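Local coordinates for copper-containing nitrite reductase (Hyphomicrobium denitrificans 1NES1, PDB 6TFO), which probably catalyses the one-electron reduction of nitrite to nitric oxide, taking electrons from cytochrome c and using copper centres to carry and deliver them, at residues P343-V348 with F431-G436; K407-G411 with P437-M443; I221-H227 with F259-T265. The contacts are given in a common frame with arbitrary orientation. Residues are numbered along the deposited sequence.

Interaction 1. Residues P343-V348 with F431-G436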
loop_
_atom_site.group_PDB
_atom_site.type_symbol
_atom_site.label_atom_id
_atom_site.label_comp_id
_atom_site.label_asym_id
_atom_site.label_seq_id
_atom_site.Cartn_x
_atom_site.Cartn_y
_atom_site.Cartn_z
ATOM N N PRO C 343 -22.245 -30.952 -27.695
ATOM C CA PRO C 343 -21.184 -31.119 -28.686
ATOM C C PRO C 343 -21.765 -31.357 -30.090
ATOM O O PRO C 343 -22.980 -31.569 -30.206
ATOM C CB PRO C 343 -20.351 -32.306 -28.169
ATOM C CG PRO C 343 -21.307 -33.069 -27.286
ATOM C CD PRO C 343 -22.326 -32.071 -26.758
ATOM N N LEU C 344 -20.895 -31.275 -31.104
ATOM C CA LEU C 344 -21.201 -31.548 -32.531
ATOM C C LEU C 344 -20.992 -33.050 -32.775
ATOM O O LEU C 344 -19.969 -33.608 -32.287
ATOM C CB LEU C 344 -20.287 -30.713 -33.435
ATOM C CG LEU C 344 -20.546 -29.204 -33.460
ATOM C CD1 LEU C 344 -20.075 -28.529 -32.180
ATOM C CD2 LEU C 344 -19.857 -28.564 -34.644
ATOM N N TYR C 345 -21.935 -33.671 -33.500
ATOM C CA TYR C 345 -21.911 -35.093 -33.931
ATOM C C TYR C 345 -22.035 -35.162 -35.455
ATOM O O TYR C 345 -22.857 -34.442 -36.048
ATOM C CB TYR C 345 -23.023 -35.878 -33.233
ATOM C CG TYR C 345 -22.861 -35.946 -31.735
ATOM C CD1 TYR C 345 -21.942 -36.814 -31.151
ATOM C CD2 TYR C 345 -23.601 -35.115 -30.900
ATOM C CE1 TYR C 345 -21.776 -36.869 -29.775
ATOM C CE2 TYR C 345 -23.442 -35.154 -29.523
ATOM C CZ TYR C 345 -22.529 -36.031 -28.960
ATOM O OH TYR C 345 -22.392 -36.060 -27.606
ATOM N N ALA C 346 -21.218 -36.004 -36.081
ATOM C CA ALA C 346 -21.228 -36.226 -37.544
ATOM C C ALA C 346 -20.685 -37.628 -37.863
ATOM O O ALA C 346 -20.156 -38.284 -36.946
ATOM C CB ALA C 346 -20.445 -35.136 -38.236
ATOM N N ASN C 347 -20.813 -38.048 -39.126
ATOM C CA ASN C 347 -20.413 -39.389 -39.620
ATOM C C ASN C 347 -19.311 -39.265 -40.678
ATOM O O ASN C 347 -19.359 -38.308 -41.505
ATOM C CB ASN C 347 -21.635 -40.138 -40.140
ATOM C CG ASN C 347 -22.660 -40.326 -39.046
ATOM O OD1 ASN C 347 -22.371 -40.901 -38.000
ATOM N ND2 ASN C 347 -23.844 -39.792 -39.269
ATOM N N VAL C 348 -18.359 -40.206 -40.651
ATOM C CA VAL C 348 -17.287 -40.325 -41.683
ATOM C C VAL C 348 -17.946 -40.269 -43.063
ATOM O O VAL C 348 -19.032 -40.845 -43.217
ATOM C CB VAL C 348 -16.467 -41.613 -41.492
ATOM C CG1 VAL C 348 -15.475 -41.813 -42.634
ATOM C CG2 VAL C 348 -15.733 -41.607 -40.149
ATOM N N PHE C 431 -16.002 -29.646 -29.349
ATOM C CA PHE C 431 -15.781 -30.991 -29.934
ATOM C C PHE C 431 -16.763 -31.253 -31.087
ATOM O O PHE C 431 -17.987 -30.963 -30.984
ATOM C CB PHE C 431 -15.881 -32.039 -28.838
ATOM C CG PHE C 431 -14.806 -31.949 -27.793
ATOM C CD1 PHE C 431 -13.553 -31.440 -28.106
ATOM C CD2 PHE C 431 -15.035 -32.411 -26.505
ATOM C CE1 PHE C 431 -12.555 -31.377 -27.147
ATOM C CE2 PHE C 431 -14.035 -32.356 -25.549
ATOM C CZ PHE C 431 -12.798 -31.842 -25.867
ATOM N N LEU C 432 -16.205 -31.750 -32.188
ATOM C CA LEU C 432 -16.932 -32.426 -33.292
ATOM C C LEU C 432 -16.579 -33.910 -33.205
ATOM O O LEU C 432 -15.411 -34.269 -33.552
ATOM C CB LEU C 432 -16.506 -31.820 -34.632
ATOM C CG LEU C 432 -16.970 -32.561 -35.884
ATOM C CD1 LEU C 432 -18.475 -32.793 -35.873
ATOM C CD2 LEU C 432 -16.574 -31.777 -37.117
ATOM N N ASN C 433 -17.534 -34.709 -32.714
ATOM C CA ASN C 433 -17.361 -36.155 -32.447
ATOM C C ASN C 433 -17.789 -36.930 -33.700
ATOM O O ASN C 433 -18.921 -36.700 -34.190
ATOM C CB ASN C 433 -18.124 -36.563 -31.190
ATOM C CG ASN C 433 -17.640 -35.816 -29.963
ATOM O OD1 ASN C 433 -16.450 -35.798 -29.675
ATOM N ND2 ASN C 433 -18.550 -35.192 -29.235
ATOM N N VAL C 434 -16.892 -37.776 -34.215
ATOM C CA VAL C 434 -17.058 -38.547 -35.479
ATOM C C VAL C 434 -16.485 -39.952 -35.245
ATOM O O VAL C 434 -15.242 -40.095 -35.304
ATOM C CB VAL C 434 -16.339 -37.842 -36.644
ATOM C CG1 VAL C 434 -16.626 -38.517 -37.980
ATOM C CG2 VAL C 434 -16.681 -36.364 -36.725
ATOM N N ASP C 435 -17.327 -40.963 -34.979
ATOM C CA ASP C 435 -16.818 -42.338 -34.693
ATOM C C ASP C 435 -16.328 -42.979 -36.007
ATOM O O ASP C 435 -16.889 -42.723 -37.114
ATOM C CB ASP C 435 -17.785 -43.198 -33.873
ATOM C CG ASP C 435 -19.066 -43.554 -34.590
ATOM O OD1 ASP C 435 -19.529 -42.728 -35.398
ATOM O OD2 ASP C 435 -19.585 -44.652 -34.333
ATOM N N GLY C 436 -15.258 -43.764 -35.875
ATOM C CA GLY C 436 -14.506 -44.419 -36.966
ATOM C C GLY C 436 -13.231 -45.029 -36.397
ATOM O O GLY C 436 -12.880 -44.742 -35.262
#

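Interaction 2. Residues K407-G411 with P437-M443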
loop_
_atom_site.group_PDB
_atom_site.type_symbol
_atom_site.label_atom_id
_atom_site.label_comp_id
_atom_site.label_asym_id
_atom_site.label_seq_id
_atom_site.Cartn_x
_atom_site.Cartn_y
_atom_site.Cartn_z
ATOM N N LYS C 407 -14.857 -32.249 -45.856
ATOM C CA LYS C 407 -15.333 -33.653 -45.875
ATOM C C LYS C 407 -14.642 -34.370 -44.733
ATOM O O LYS C 407 -13.407 -34.239 -44.599
ATOM C CB LYS C 407 -15.063 -34.393 -47.193
ATOM C CG LYS C 407 -15.967 -35.601 -47.419
ATOM C CD LYS C 407 -15.486 -36.591 -48.437
ATOM C CE LYS C 407 -16.572 -37.567 -48.835
ATOM N NZ LYS C 407 -16.319 -38.163 -50.167
ATOM N N LEU C 408 -15.440 -35.077 -43.944
ATOM C CA LEU C 408 -14.930 -35.985 -42.903
ATOM C C LEU C 408 -14.446 -37.239 -43.615
ATOM O O LEU C 408 -15.253 -38.146 -43.843
ATOM C CB LEU C 408 -16.050 -36.250 -41.900
ATOM C CG LEU C 408 -16.440 -35.028 -41.076
ATOM C CD1 LEU C 408 -17.640 -35.340 -40.194
ATOM C CD2 LEU C 408 -15.248 -34.550 -40.255
ATOM N N ASP C 409 -13.176 -37.239 -43.991
ATOM C CA ASP C 409 -12.533 -38.377 -44.691
ATOM C C ASP C 409 -12.478 -39.548 -43.705
ATOM O O ASP C 409 -12.593 -40.692 -44.152
ATOM C CB ASP C 409 -11.138 -38.022 -45.226
ATOM C CG ASP C 409 -11.025 -36.604 -45.766
ATOM O OD1 ASP C 409 -10.804 -35.670 -44.957
ATOM O OD2 ASP C 409 -11.186 -36.442 -46.981
ATOM N N ARG C 410 -12.302 -39.265 -42.413
ATOM C CA ARG C 410 -12.050 -40.319 -41.397
ATOM C C ARG C 410 -12.503 -39.844 -40.012
ATOM O O ARG C 410 -12.854 -38.655 -39.860
ATOM C CB ARG C 410 -10.567 -40.700 -41.404
ATOM C CG ARG C 410 -9.610 -39.531 -41.185
ATOM C CD ARG C 410 -8.415 -40.014 -40.393
ATOM N NE ARG C 410 -8.851 -40.528 -39.101
ATOM C CZ ARG C 410 -8.180 -41.402 -38.353
ATOM N NH1 ARG C 410 -7.016 -41.898 -38.754
ATOM N NH2 ARG C 410 -8.691 -41.777 -37.189
ATOM N N GLY C 411 -12.489 -40.758 -39.047
ATOM C CA GLY C 411 -13.071 -40.562 -37.710
ATOM C C GLY C 411 -12.128 -39.806 -36.794
ATOM O O GLY C 411 -10.938 -39.616 -37.164
ATOM N N PRO C 437 -12.493 -45.891 -37.127
ATOM C CA PRO C 437 -11.342 -46.579 -36.531
ATOM C C PRO C 437 -10.244 -45.586 -36.104
ATOM O O PRO C 437 -10.215 -44.490 -36.655
ATOM C CB PRO C 437 -10.871 -47.526 -37.651
ATOM C CG PRO C 437 -11.389 -46.891 -38.936
ATOM C CD PRO C 437 -12.694 -46.217 -38.548
ATOM N N LYS C 438 -9.398 -45.961 -35.134
ATOM C CA LYS C 438 -8.235 -45.126 -34.706
ATOM C C LYS C 438 -7.241 -45.017 -35.872
ATOM O O LYS C 438 -6.819 -43.889 -36.187
ATOM C CB LYS C 438 -7.507 -45.676 -33.471
ATOM C CG LYS C 438 -6.357 -44.791 -32.988
ATOM C CD LYS C 438 -5.321 -45.483 -32.131
ATOM C CE LYS C 438 -5.815 -45.784 -30.732
ATOM N NZ LYS C 438 -5.843 -44.569 -29.881
ATOM N N ASN C 439 -6.908 -46.155 -36.492
ATOM C CA ASN C 439 -5.902 -46.284 -37.579
ATOM C C ASN C 439 -6.597 -46.627 -38.907
ATOM O O ASN C 439 -7.337 -47.640 -38.952
ATOM C CB ASN C 439 -4.851 -47.336 -37.225
ATOM C CG ASN C 439 -3.978 -46.940 -36.051
ATOM O OD1 ASN C 439 -3.730 -45.761 -35.803
ATOM N ND2 ASN C 439 -3.491 -47.937 -35.336
ATOM N N ASP C 440 -6.391 -45.783 -39.926
ATOM C CA ASP C 440 -6.716 -46.049 -41.357
ATOM C C ASP C 440 -5.538 -45.552 -42.213
ATOM O O ASP C 440 -4.498 -45.191 -41.641
ATOM C CB ASP C 440 -8.091 -45.477 -41.753
ATOM C CG ASP C 440 -8.271 -43.963 -41.663
ATOM O OD1 ASP C 440 -7.253 -43.218 -41.599
ATOM O OD2 ASP C 440 -9.452 -43.537 -41.659
ATOM N N ALA C 441 -5.693 -45.552 -43.538
ATOM C CA ALA C 441 -4.640 -45.191 -44.518
ATOM C C ALA C 441 -4.317 -43.688 -44.459
ATOM O O ALA C 441 -3.205 -43.339 -44.908
ATOM C CB ALA C 441 -5.076 -45.600 -45.905
ATOM N N ILE C 442 -5.230 -42.848 -43.938
ATOM C CA ILE C 442 -5.124 -41.349 -43.913
ATOM C C ILE C 442 -4.278 -40.914 -42.706
ATOM O O ILE C 442 -3.495 -39.941 -42.867
ATOM C CB ILE C 442 -6.521 -40.682 -43.926
ATOM C CG1 ILE C 442 -7.121 -40.723 -45.331
ATOM C CG2 ILE C 442 -6.493 -39.259 -43.377
ATOM C CD1 ILE C 442 -8.545 -40.206 -45.406
ATOM N N MET C 443 -4.423 -41.588 -41.557
ATOM C CA MET C 443 -3.557 -41.372 -40.365
ATOM C C MET C 443 -3.573 -42.624 -39.478
ATOM O O MET C 443 -4.682 -43.103 -39.163
ATOM C CB MET C 443 -4.041 -40.169 -39.550
ATOM C CG MET C 443 -3.096 -39.784 -38.432
ATOM S SD MET C 443 -3.636 -38.251 -37.654
ATOM C CE MET C 443 -3.116 -37.053 -38.886
#

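Interaction 3. Residues I221-H227 with F259-T265. With CU (copper (II) ion), chain J; CU (copper (II) ion), chain K.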
loop_
_atom_site.group_PDB
_atom_site.type_symbol
_atom_site.label_atom_id
_atom_site.label_comp_id
_atom_site.label_asym_id
_atom_site.label_seq_id
_atom_site.Cartn_x
_atom_site.Cartn_y
_atom_site.Cartn_z
ATOM N N ILE C 221 -34.298 -1.793 -21.934
ATOM C CA ILE C 221 -34.701 -1.673 -23.363
ATOM C C ILE C 221 -33.824 -2.651 -24.167
ATOM O O ILE C 221 -32.644 -2.816 -23.831
ATOM C CB ILE C 221 -34.575 -0.198 -23.823
ATOM C CG1 ILE C 221 -35.526 0.742 -23.066
ATOM C CG2 ILE C 221 -34.761 -0.081 -25.330
ATOM C CD1 ILE C 221 -35.226 2.221 -23.244
ATOM N N HIS C 222 -34.390 -3.338 -25.153
ATOM C CA HIS C 222 -33.631 -4.166 -26.131
ATOM C C HIS C 222 -34.030 -3.806 -27.565
ATOM O O HIS C 222 -35.090 -3.169 -27.770
ATOM C CB HIS C 222 -33.823 -5.655 -25.840
ATOM C CG HIS C 222 -33.229 -6.036 -24.535
ATOM N ND1 HIS C 222 -31.878 -6.095 -24.355
ATOM C CD2 HIS C 222 -33.794 -6.309 -23.343
ATOM C CE1 HIS C 222 -31.628 -6.417 -23.107
ATOM N NE2 HIS C 222 -32.792 -6.565 -22.466
ATOM N N SER C 223 -33.203 -4.219 -28.520
ATOM C CA SER C 223 -33.319 -3.851 -29.947
ATOM C C SER C 223 -32.648 -4.932 -30.804
ATOM O O SER C 223 -32.189 -5.946 -30.244
ATOM C CB SER C 223 -32.707 -2.493 -30.170
ATOM O OG SER C 223 -31.315 -2.525 -29.879
ATOM N N VAL C 224 -32.607 -4.730 -32.121
ATOM C CA VAL C 224 -31.813 -5.606 -33.022
ATOM C C VAL C 224 -31.344 -4.797 -34.227
ATOM O O VAL C 224 -32.133 -4.006 -34.771
ATOM C CB VAL C 224 -32.599 -6.858 -33.425
ATOM C CG1 VAL C 224 -33.876 -6.509 -34.155
ATOM C CG2 VAL C 224 -31.746 -7.803 -34.244
ATOM N N ASP C 225 -30.062 -4.962 -34.543
ATOM C CA ASP C 225 -29.369 -4.517 -35.772
ATOM C C ASP C 225 -29.006 -5.814 -36.489
ATOM O O ASP C 225 -28.341 -6.654 -35.851
ATOM C CB ASP C 225 -28.166 -3.642 -35.399
ATOM C CG ASP C 225 -27.120 -3.399 -36.474
ATOM O OD1 ASP C 225 -27.354 -3.820 -37.610
ATOM O OD2 ASP C 225 -26.063 -2.784 -36.149
ATOM N N PHE C 226 -29.530 -6.011 -37.706
ATOM C CA PHE C 226 -29.121 -7.091 -38.645
ATOM C C PHE C 226 -28.121 -6.527 -39.660
ATOM O O PHE C 226 -28.450 -5.525 -40.348
ATOM C CB PHE C 226 -30.309 -7.635 -39.434
ATOM C CG PHE C 226 -31.461 -8.115 -38.603
ATOM C CD1 PHE C 226 -31.489 -9.411 -38.128
ATOM C CD2 PHE C 226 -32.525 -7.276 -38.335
ATOM C CE1 PHE C 226 -32.569 -9.873 -37.407
ATOM C CE2 PHE C 226 -33.595 -7.730 -37.586
ATOM C CZ PHE C 226 -33.616 -9.026 -37.126
ATOM N N HIS C 227 -26.952 -7.157 -39.781
ATOM C CA HIS C 227 -25.899 -6.726 -40.733
ATOM C C HIS C 227 -26.395 -6.938 -42.167
ATOM O O HIS C 227 -25.773 -6.348 -43.076
ATOM C CB HIS C 227 -24.572 -7.416 -40.400
ATOM C CG HIS C 227 -23.923 -6.851 -39.184
ATOM N ND1 HIS C 227 -22.613 -7.121 -38.867
ATOM C CD2 HIS C 227 -24.391 -6.008 -38.230
ATOM C CE1 HIS C 227 -22.307 -6.495 -37.752
ATOM N NE2 HIS C 227 -23.379 -5.803 -37.341
ATOM N N PHE C 259 -24.798 -13.128 -41.988
ATOM C CA PHE C 259 -24.785 -11.822 -41.285
ATOM C C PHE C 259 -24.911 -12.051 -39.776
ATOM O O PHE C 259 -25.792 -12.831 -39.358
ATOM C CB PHE C 259 -25.913 -10.941 -41.825
ATOM C CG PHE C 259 -25.746 -10.586 -43.278
ATOM C CD1 PHE C 259 -24.797 -9.654 -43.673
ATOM C CD2 PHE C 259 -26.519 -11.198 -44.252
ATOM C CE1 PHE C 259 -24.635 -9.328 -45.009
ATOM C CE2 PHE C 259 -26.356 -10.875 -45.589
ATOM C CZ PHE C 259 -25.409 -9.947 -45.967
ATOM N N VAL C 260 -24.063 -11.417 -38.966
ATOM C CA VAL C 260 -24.336 -11.393 -37.500
ATOM C C VAL C 260 -25.422 -10.334 -37.301
ATOM O O VAL C 260 -25.410 -9.322 -38.037
ATOM C CB VAL C 260 -23.107 -11.215 -36.582
ATOM C CG1 VAL C 260 -21.771 -11.212 -37.312
ATOM C CG2 VAL C 260 -23.248 -10.031 -35.634
ATOM N N TYR C 261 -26.411 -10.660 -36.475
ATOM C CA TYR C 261 -27.342 -9.677 -35.870
ATOM C C TYR C 261 -27.024 -9.623 -34.367
ATOM O O TYR C 261 -26.460 -10.620 -33.809
ATOM C CB TYR C 261 -28.798 -10.027 -36.180
ATOM C CG TYR C 261 -29.360 -11.235 -35.469
ATOM C CD1 TYR C 261 -29.240 -12.506 -36.008
ATOM C CD2 TYR C 261 -30.044 -11.107 -34.263
ATOM C CE1 TYR C 261 -29.767 -13.615 -35.366
ATOM C CE2 TYR C 261 -30.579 -12.211 -33.614
ATOM C CZ TYR C 261 -30.450 -13.471 -34.174
ATOM O OH TYR C 261 -30.967 -14.582 -33.557
ATOM N N HIS C 262 -27.298 -8.474 -33.747
ATOM C CA HIS C 262 -27.015 -8.194 -32.310
ATOM C C HIS C 262 -27.979 -7.116 -31.816
ATOM O O HIS C 262 -28.478 -6.331 -32.648
ATOM C CB HIS C 262 -25.542 -7.812 -32.076
ATOM C CG HIS C 262 -25.046 -6.632 -32.849
ATOM N ND1 HIS C 262 -25.373 -5.323 -32.514
ATOM C CD2 HIS C 262 -24.220 -6.553 -33.924
ATOM C CE1 HIS C 262 -24.799 -4.487 -33.361
ATOM N NE2 HIS C 262 -24.081 -5.226 -34.252
ATOM N N CYS C 263 -28.200 -7.069 -30.510
ATOM C CA CYS C 263 -28.863 -5.920 -29.841
ATOM C C CYS C 263 -28.058 -4.639 -30.124
ATOM O O CYS C 263 -26.828 -4.720 -30.256
ATOM C CB CYS C 263 -28.998 -6.184 -28.349
ATOM S SG CYS C 263 -29.934 -4.901 -27.484
ATOM N N ALA C 264 -28.738 -3.504 -30.277
ATOM C CA ALA C 264 -28.116 -2.187 -30.542
ATOM C C ALA C 264 -28.761 -1.137 -29.638
ATOM O O ALA C 264 -29.051 -0.050 -30.140
ATOM C CB ALA C 264 -28.254 -1.828 -31.990
ATOM N N THR C 265 -29.009 -1.502 -28.372
ATOM C CA THR C 265 -29.398 -0.599 -27.249
ATOM C C THR C 265 -28.142 -0.294 -26.429
ATOM O O THR C 265 -27.416 -1.207 -26.030
ATOM C CB THR C 265 -30.544 -1.213 -26.424
ATOM O OG1 THR C 265 -31.654 -1.420 -27.298
ATOM C CG2 THR C 265 -30.969 -0.340 -25.258
HETATM CU CU CU J . -30.263 -5.709 -25.530
HETATM CU CU CU K . -23.144 -4.468 -35.818
HETATM O O HOH W 1 -23.312 -2.399 -35.832
#

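Interaction 1. Residues P343-V348 with F431-G436
Leu432 lays its side chain over the neighbouring strand, CD1 coming to 3.7 Å from CB of Leu344 and 3.9 Å from CB of Ala346. Both leucines point to the same face of the sheet, where Leu344 also meets Phe295 of strand 293-302 and Leu432 meets Tyr414; branched apolar chains suit this buried interior of a cupredoxin-type domain. At Ala346 the backbones are still close, Val434 CA lying 3.4 Å from Ala346 O, and Val348 CG2 packs at 3.9 Å against Val434 CG1. The two strands run parallel, so each hydrogen-bonded residue of one bridges two positions of the other. Leu344 N donates to Phe431 O (2.9 Å), Asn433 N donates almost straight to Leu344 O (2.7 Å), and Ala346 N donates to Asn433 O (3.1 Å). Leu344 thus brackets Leu432, and Asn433 in turn brackets Tyr345.

On the opposite face the chemistry is more polar. Asn433 ND2 sits 3.7 Å from Tyr345 CE1 and 3.6 Å from Pro343 CB, while the Tyr345 ring lies toward solvent. On its far side strand 430-434 pairs with strand 412-418. Main-chain bonds therefore fix the alignment of the outermost strand, while the side chains sort its two faces, one apolar and buried, the other more polar and partly open to solvent.

Interaction 2. Residues K407-G411 with P437-M443
An Asx turn clasped by an arginine ties the C-terminal loop to the turn between strands 400-407 and 412-418. Asp440 OD1 accepts from Ile442 N (3.1 Å) and from Met443 N (3.3 Å), folding residues 440-443 into a tight bend that Asp440 N closes with a bond to Met443 O (3.3 Å). Aspartate suits the place because its short carboxylate reaches its own following backbone and still presents a charge to the other segment. That charge meets Arg410, whose NH1 forms a salt bridge with Asp440 OD1 at 3.1 Å; Asp440 OD2 lies over one face of the guanidinium.

Arg410 accounts for much of the surface the segments bury. At the edge of its guanidinium, the carbonyl Lys438 O accepts from both NH2 (3.0 Å) and NH1 (3.3 Å). NE and NH2 also bond Gly411 O, at 3.0 and 3.1 Å, so the side chain curls back over the carbonyl of the next residue, which orients the guanidinium. Its aliphatic part is used as well: Arg410 CD touches Ile442 CG2 at 3.6 Å, and Ile442 CD1 reaches Asp409 CB at 3.4 Å.

The second subunit borders the site. Its Tyr238 hydroxyl hydrogen-bonds Lys438 O, its Pro232 packs on Arg410, and one of its strands pairs antiparallel with Met443. With no regular strand pairing between the segments, their polar attachment rests on one cation that joins the Asp440 carboxylate and the Lys438 carbonyl, itself braced by Gly411 O.

Interaction 3. Residues I221-H227 with F259-T265
Ser223, with chi1 near +60°, swings its hydroxyl between a backbone amide and a side-chain hydroxyl of the facing segment: OG accepts from Ala264 N (2.8 Å) and donates to Thr265 OG1 (2.8 Å), which in turn bonds Gln240. A short hydroxyl suits: it can accept and donate at once. Cys263 takes the t rotamer, placing SG 2.1 Å from the first copper, while His222, an m rotamer, brings ND1 to 2.0 Å; its NE2 is steadied by Glu175. Ser223 N (3.5 Å) and Thr265 N (3.6 Å) make weak hydrogen bonds to Cys263 SG. His271 and Met276 complete this type 1 site.

These ligands lie at one end of a cupredoxin sheet, where strand 225-226 pairs antiparallel with strand 257-262: Asp225 N donates to His262 O (2.8 Å), His262 N to Asp225 O (3.0 Å), and His227 N to Val260 O (3.2 Å). The adjacent His262 and Cys263 serve different coppers, giving the His-Cys bridge that carries electrons in this family.

His262 has chi1 near +57°, which lets ND1 donate to Cys263 O (2.8 Å) and fixes NE2 at 2.0 Å from the second copper. His227 (m) sets its NE2 at the same distance, its ring lying over Val260 O. His419 of the third subunit and a water 2.1 Å from this copper fill the remaining positions, and that water donates to Asp225 OD2 (2.8 Å), whose t rotamer aims it there. On the other face Phe226 CD1 touches Tyr261 CB at 3.4 Å, and Tyr261, a p rotamer, sends its hydroxyl to Pro198 O.

In the fold
Interaction 3 comes first along the chain, in the earlier cupredoxin domain of the nitrite reductase core; interactions 1 and 2 interleave in the later one, in the order 343-348, 407-411, 431-436, 437-443. Their centres lie 12 Å apart and they touch, Ala346 CB meeting Leu408 CD1 at 3.4 Å, so the edge of the sheet packs on the loop contact, and segment 431-436 runs straight on into 437-443. Interaction 3 is centred 32 Å from interaction 1 and 42 Å from interaction 2. The trimer connects the two regions: the sheet of interaction 1 contains strand 412-418, followed closely by His419, and His419 of the third subunit binds the copper held by interaction 3.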